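Local structure of glycosyl hydrolase (Rhizobium leguminosarum bv. trifolii, 5NDX) at residues E480-P492 with S583-S595. The protein probably hydrolyses O-glycosidic bonds, as a bacterial orthologue of human alpha-L-iduronidase in glycoside hydrolase family 39. The protein carries 2 engineered substitutions. Residues are numbered along the deposited sequence; the frame is centred on the assembly and turned at random. Where two conformers were deposited one is given.
Sequences EAQFAELRRAQEP and SAPLISTAFLHMS. Unlike the reference sequence in segment 583-595: Ser-583 (reference Pro). With SO4 (sulfate ion), chain D.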
loop_
_atom_site.group_PDB
_atom_site.type_symbol
_atom_site.label_atom_id
_atom_site.label_comp_id
_atom_site.label_asym_id
_atom_site.label_seq_id
_atom_site.Cartn_x
_atom_site.Cartn_y
_atom_site.Cartn_z
ATOM N N GLU A 480 10.480 15.640 21.994
ATOM C CA GLU A 480 9.978 16.345 20.835
ATOM C C GLU A 480 11.068 16.504 19.781
ATOM O O GLU A 480 10.826 16.209 18.612
ATOM C CB GLU A 480 9.383 17.709 21.207
ATOM C CG GLU A 480 8.886 18.458 19.985
ATOM C CD GLU A 480 8.164 19.797 20.292
ATOM O OE1 GLU A 480 8.033 20.168 21.475
ATOM O OE2 GLU A 480 7.719 20.459 19.322
ATOM N N ALA A 481 12.239 16.979 20.169
ATOM C CA ALA A 481 13.344 17.131 19.211
ATOM C C ALA A 481 13.711 15.797 18.526
ATOM O O ALA A 481 14.032 15.778 17.353
ATOM C CB ALA A 481 14.586 17.730 19.871
ATOM N N GLN A 482 13.655 14.700 19.264
ATOM C CA GLN A 482 13.939 13.353 18.705
ATOM C C GLN A 482 12.907 12.915 17.676
ATOM O O GLN A 482 13.251 12.441 16.593
ATOM C CB GLN A 482 14.083 12.332 19.826
ATOM C CG GLN A 482 15.420 12.490 20.514
ATOM C CD GLN A 482 15.566 11.672 21.791
ATOM O OE1 GLN A 482 14.583 11.284 22.426
ATOM N NE2 GLN A 482 16.813 11.335 22.120
ATOM N N PHE A 483 11.650 13.177 17.985
ATOM C CA PHE A 483 10.590 12.978 17.034
ATOM C C PHE A 483 10.728 13.832 15.756
ATOM O O PHE A 483 10.435 13.327 14.661
ATOM C CB PHE A 483 9.225 13.204 17.656
ATOM C CG PHE A 483 8.656 11.997 18.367
ATOM C CD1 PHE A 483 8.500 10.795 17.709
ATOM C CD2 PHE A 483 8.207 12.091 19.680
ATOM C CE1 PHE A 483 7.950 9.689 18.341
ATOM C CE2 PHE A 483 7.644 11.003 20.319
ATOM C CZ PHE A 483 7.544 9.786 19.661
ATOM N N ALA A 484 11.197 15.069 15.882
ATOM C CA ALA A 484 11.403 15.942 14.728
ATOM C C ALA A 484 12.532 15.335 13.869
ATOM O O ALA A 484 12.456 15.336 12.648
ATOM C CB ALA A 484 11.744 17.403 15.133
ATOM N N GLU A 485 13.551 14.790 14.512
ATOM C CA GLU A 485 14.623 14.103 13.803
ATOM C C GLU A 485 14.100 12.845 13.083
ATOM O O GLU A 485 14.442 12.615 11.943
ATOM C CB GLU A 485 15.785 13.836 14.779
ATOM C CG GLU A 485 16.992 13.126 14.216
ATOM C CD GLU A 485 18.054 12.696 15.309
ATOM O OE1 GLU A 485 17.873 12.902 16.562
ATOM O OE2 GLU A 485 19.089 12.139 14.885
ATOM N N LEU A 486 13.226 12.069 13.711
ATOM C CA LEU A 486 12.653 10.885 13.076
ATOM C C LEU A 486 11.754 11.232 11.924
ATOM O O LEU A 486 11.785 10.561 10.878
ATOM C CB LEU A 486 11.872 10.002 14.079
ATOM C CG LEU A 486 12.668 9.382 15.234
ATOM C CD1 LEU A 486 11.760 8.498 16.040
ATOM C CD2 LEU A 486 13.894 8.580 14.833
ATOM N N ARG A 487 10.946 12.272 12.083
ATOM C CA ARG A 487 10.048 12.686 11.020
ATOM C C ARG A 487 10.794 13.307 9.801
ATOM O O ARG A 487 10.246 13.300 8.678
ATOM C CB ARG A 487 8.956 13.654 11.548
ATOM C CG ARG A 487 8.008 12.971 12.502
ATOM C CD ARG A 487 6.727 13.734 12.710
ATOM N NE ARG A 487 5.674 12.857 13.213
ATOM C CZ ARG A 487 5.367 12.742 14.491
ATOM N NH1 ARG A 487 5.988 13.478 15.406
ATOM N NH2 ARG A 487 4.436 11.887 14.860
ATOM N N ARG A 488 11.980 13.877 9.999
ATOM C CA ARG A 488 12.832 14.265 8.850
ATOM C C ARG A 488 13.317 13.004 8.113
ATOM O O ARG A 488 13.236 12.919 6.877
ATOM C CB ARG A 488 14.017 15.120 9.290
ATOM C CG ARG A 488 15.024 15.597 8.214
ATOM C CD ARG A 488 16.225 16.405 8.794
ATOM N NE ARG A 488 15.930 17.064 10.123
ATOM C CZ ARG A 488 16.468 16.780 11.354
ATOM N NH1 ARG A 488 17.419 15.835 11.546
ATOM N NH2 ARG A 488 16.041 17.465 12.445
ATOM N N ALA A 489 13.769 12.021 8.888
ATOM C CA ALA A 489 14.298 10.791 8.344
ATOM C C ALA A 489 13.250 9.904 7.725
ATOM O O ALA A 489 13.612 9.096 6.853
ATOM C CB ALA A 489 15.077 9.993 9.410
ATOM N N GLN A 490 11.974 10.055 8.095
ATOM C CA GLN A 490 10.963 9.109 7.655
ATOM C C GLN A 490 10.511 9.341 6.227
ATOM O O GLN A 490 9.901 8.447 5.643
ATOM C CB GLN A 490 9.704 9.145 8.529
ATOM C CG GLN A 490 8.720 10.296 8.226
ATOM C CD GLN A 490 7.524 10.374 9.156
ATOM O OE1 GLN A 490 6.609 11.239 8.970
ATOM N NE2 GLN A 490 7.475 9.528 10.125
ATOM N N GLU A 491 10.796 10.527 5.683
ATOM C CA GLU A 491 10.313 10.900 4.358
ATOM C C GLU A 491 11.227 10.383 3.250
ATOM O O GLU A 491 12.452 10.461 3.376
ATOM C CB GLU A 491 10.185 12.429 4.210
ATOM C CG GLU A 491 9.248 13.132 5.213
ATOM C CD GLU A 491 7.838 12.562 5.294
ATOM O OE1 GLU A 491 7.367 11.908 4.313
ATOM O OE2 GLU A 491 7.165 12.814 6.356
ATOM N N PRO A 492 10.638 9.880 2.153
ATOM C CA PRO A 492 11.467 9.423 1.006
ATOM C C PRO A 492 12.477 10.514 0.668
ATOM O O PRO A 492 12.114 11.668 0.399
ATOM C CB PRO A 492 10.445 9.253 -0.103
ATOM C CG PRO A 492 9.219 8.841 0.615
ATOM C CD PRO A 492 9.216 9.611 1.922
ATOM N N SER A 583 10.473 19.494 7.011
ATOM C CA SER A 583 11.946 19.411 7.008
ATOM C C SER A 583 12.379 18.873 5.652
ATOM O O SER A 583 13.016 19.568 4.883
ATOM C CB SER A 583 12.475 18.612 8.210
ATOM O OG SER A 583 11.657 17.479 8.465
ATOM N N ALA A 584 11.922 17.701 5.297
ATOM C CA ALA A 584 12.217 17.125 3.987
ATOM C C ALA A 584 11.079 17.463 3.019
ATOM O O ALA A 584 9.944 17.559 3.444
ATOM C CB ALA A 584 12.337 15.626 4.133
ATOM N N PRO A 585 11.382 17.648 1.728
ATOM C CA PRO A 585 10.371 17.717 0.666
ATOM C C PRO A 585 9.465 16.492 0.640
ATOM O O PRO A 585 9.950 15.352 0.738
ATOM C CB PRO A 585 11.214 17.744 -0.612
ATOM C CG PRO A 585 12.516 18.307 -0.176
ATOM C CD PRO A 585 12.741 17.728 1.173
ATOM N N LEU A 586 8.165 16.718 0.563
ATOM C CA LEU A 586 7.218 15.645 0.752
ATOM C C LEU A 586 6.767 15.201 -0.594
ATOM O O LEU A 586 6.258 16.025 -1.378
ATOM C CB LEU A 586 6.020 16.137 1.536
ATOM C CG LEU A 586 6.330 16.597 2.958
ATOM C CD1 LEU A 586 5.195 17.484 3.469
ATOM C CD2 LEU A 586 6.580 15.361 3.857
ATOM N N ILE A 587 6.845 13.921 -0.892
ATOM C CA ILE A 587 6.165 13.456 -2.111
ATOM C C ILE A 587 4.696 13.013 -1.917
ATOM O O ILE A 587 3.972 12.886 -2.910
ATOM C CB ILE A 587 6.922 12.369 -2.883
ATOM C CG1 ILE A 587 7.075 11.136 -2.037
ATOM C CG2 ILE A 587 8.271 12.879 -3.343
ATOM C CD1 ILE A 587 7.763 10.030 -2.814
ATOM N N SER A 588 4.291 12.756 -0.681
ATOM C CA SER A 588 2.916 12.401 -0.363
ATOM C C SER A 588 2.214 13.622 0.213
ATOM O O SER A 588 2.842 14.502 0.778
ATOM C CB SER A 588 2.865 11.210 0.670
ATOM O OG SER A 588 3.152 9.964 -0.019
ATOM N N THR A 589 0.900 13.637 0.101
ATOM C CA THR A 589 0.096 14.791 0.458
ATOM C C THR A 589 -0.431 14.681 1.861
ATOM O O THR A 589 -1.623 14.728 2.082
ATOM C CB THR A 589 -1.058 14.925 -0.533
ATOM O OG1 THR A 589 -1.904 13.784 -0.419
ATOM C CG2 THR A 589 -0.513 15.040 -1.938
ATOM N N ALA A 590 0.494 14.576 2.814
ATOM C CA ALA A 590 0.165 14.450 4.206
ATOM C C ALA A 590 1.351 14.920 5.045
ATOM O O ALA A 590 2.491 14.822 4.623
ATOM C CB ALA A 590 -0.211 13.010 4.539
ATOM N N PHE A 591 1.065 15.528 6.188
ATOM C CA PHE A 591 2.116 16.017 7.061
ATOM C C PHE A 591 1.665 16.152 8.494
ATOM O O PHE A 591 0.643 16.755 8.767
ATOM C CB PHE A 591 2.635 17.356 6.536
ATOM C CG PHE A 591 3.730 17.948 7.374
ATOM C CD1 PHE A 591 5.004 17.405 7.360
ATOM C CD2 PHE A 591 3.476 19.024 8.234
ATOM C CE1 PHE A 591 6.043 17.963 8.143
ATOM C CE2 PHE A 591 4.503 19.560 9.027
ATOM C CZ PHE A 591 5.791 19.029 8.973
ATOM N N LEU A 592 2.428 15.582 9.414
ATOM C CA LEU A 592 2.175 15.736 10.828
ATOM C C LEU A 592 3.007 16.904 11.386
ATOM O O LEU A 592 4.229 16.863 11.323
ATOM C CB LEU A 592 2.448 14.423 11.631
ATOM C CG LEU A 592 1.976 14.842 13.048
ATOM C CD1 LEU A 592 0.672 14.231 13.480
ATOM C CD2 LEU A 592 2.993 15.004 14.123
ATOM N N HIS A 593 2.353 17.968 11.887
ATOM C CA HIS A 593 3.066 19.097 12.496
ATOM C C HIS A 593 2.967 19.067 14.020
ATOM O O HIS A 593 1.859 18.961 14.545
ATOM C CB HIS A 593 2.455 20.440 12.046
ATOM C CG HIS A 593 3.284 21.618 12.458
ATOM N ND1 HIS A 593 2.743 22.773 12.990
ATOM C CD2 HIS A 593 4.633 21.787 12.464
ATOM C CE1 HIS A 593 3.721 23.631 13.241
ATOM N NE2 HIS A 593 4.877 23.053 12.955
ATOM N N MET A 594 4.091 19.201 14.701
ATOM C CA MET A 594 4.193 19.183 16.168
ATOM C C MET A 594 4.205 20.634 16.718
ATOM O O MET A 594 4.874 21.509 16.146
ATOM C CB MET A 594 5.498 18.470 16.585
ATOM C CG MET A 594 5.758 17.100 15.913
ATOM S SD MET A 594 7.383 16.333 16.270
ATOM C CE MET A 594 7.064 15.905 17.982
ATOM N N SER A 595 3.486 20.868 17.811
ATOM C CA SER A 595 3.526 22.150 18.559
ATOM C C SER A 595 3.210 23.368 17.697
ATOM O O SER A 595 4.066 24.197 17.467
ATOM C CB SER A 595 4.897 22.292 19.225
ATOM O OG SER A 595 5.122 21.151 20.041
HETATM S S SO4 D . 10.337 17.189 25.388
HETATM O O1 SO4 D . 11.482 16.860 26.281
HETATM O O2 SO4 D . 10.860 17.811 24.158
HETATM O O3 SO4 D . 9.552 15.970 25.041
HETATM O O4 SO4 D . 9.440 18.164 26.063
HETATM O O HOH W 1 11.090 17.012 11.228
HETATM O O HOH W 2 6.187 11.964 1.585
HETATM O O HOH W 3 4.595 12.811 6.262
HETATM O O HOH W 4 9.416 12.818 0.507
HETATM O O HOH W 5 12.496 14.310 0.131
#
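Ser-595 OG donates to Glu-480 OE2 at 2.8 Å, meeting the oxygen from about 45° out of the carboxylate plane. Glu-480 reaches it with a fully extended chain, CG lying anti to the backbone N (chi1 179°), while its own N-H, in the first turn of the helix, is shared between O2 and O3 of a sulfate. In one of the two conformers of Met-594, its CE lies 3.7 Å from Glu-480 CG and against Phe-483 CB (3.5 Å), and SD comes to the guanidinium edge of Arg-487. A glycine in place of Glu-480 would probably leave the Ser-595 hydroxyl without its acceptor and take away one of the neighbours of the Met-594 methyl. Leu-592 CD2 sits over the centre of one face of the Arg-487 guanidinium, 3.3 Å from CZ, and Asp-359 takes NH2 in a salt bridge. Farther along, Leu-586 CD2 packs on the Glu-491 carboxylate, 3.4 Å from CD. Lys-362 pairs with Glu-491 OE1, and water 2 links this oxygen to Ser-588 N. Pro-492 CB closes that end on Ile-587 CD1 (3.9 Å). Helix 480-489 runs nearly antiparallel (160°) to 590-594, an outermost strand of a three-stranded antiparallel sheet, and packs against a C-terminal beta-sandwich consistent with the fibronectin type III-like domain of human iduronidase.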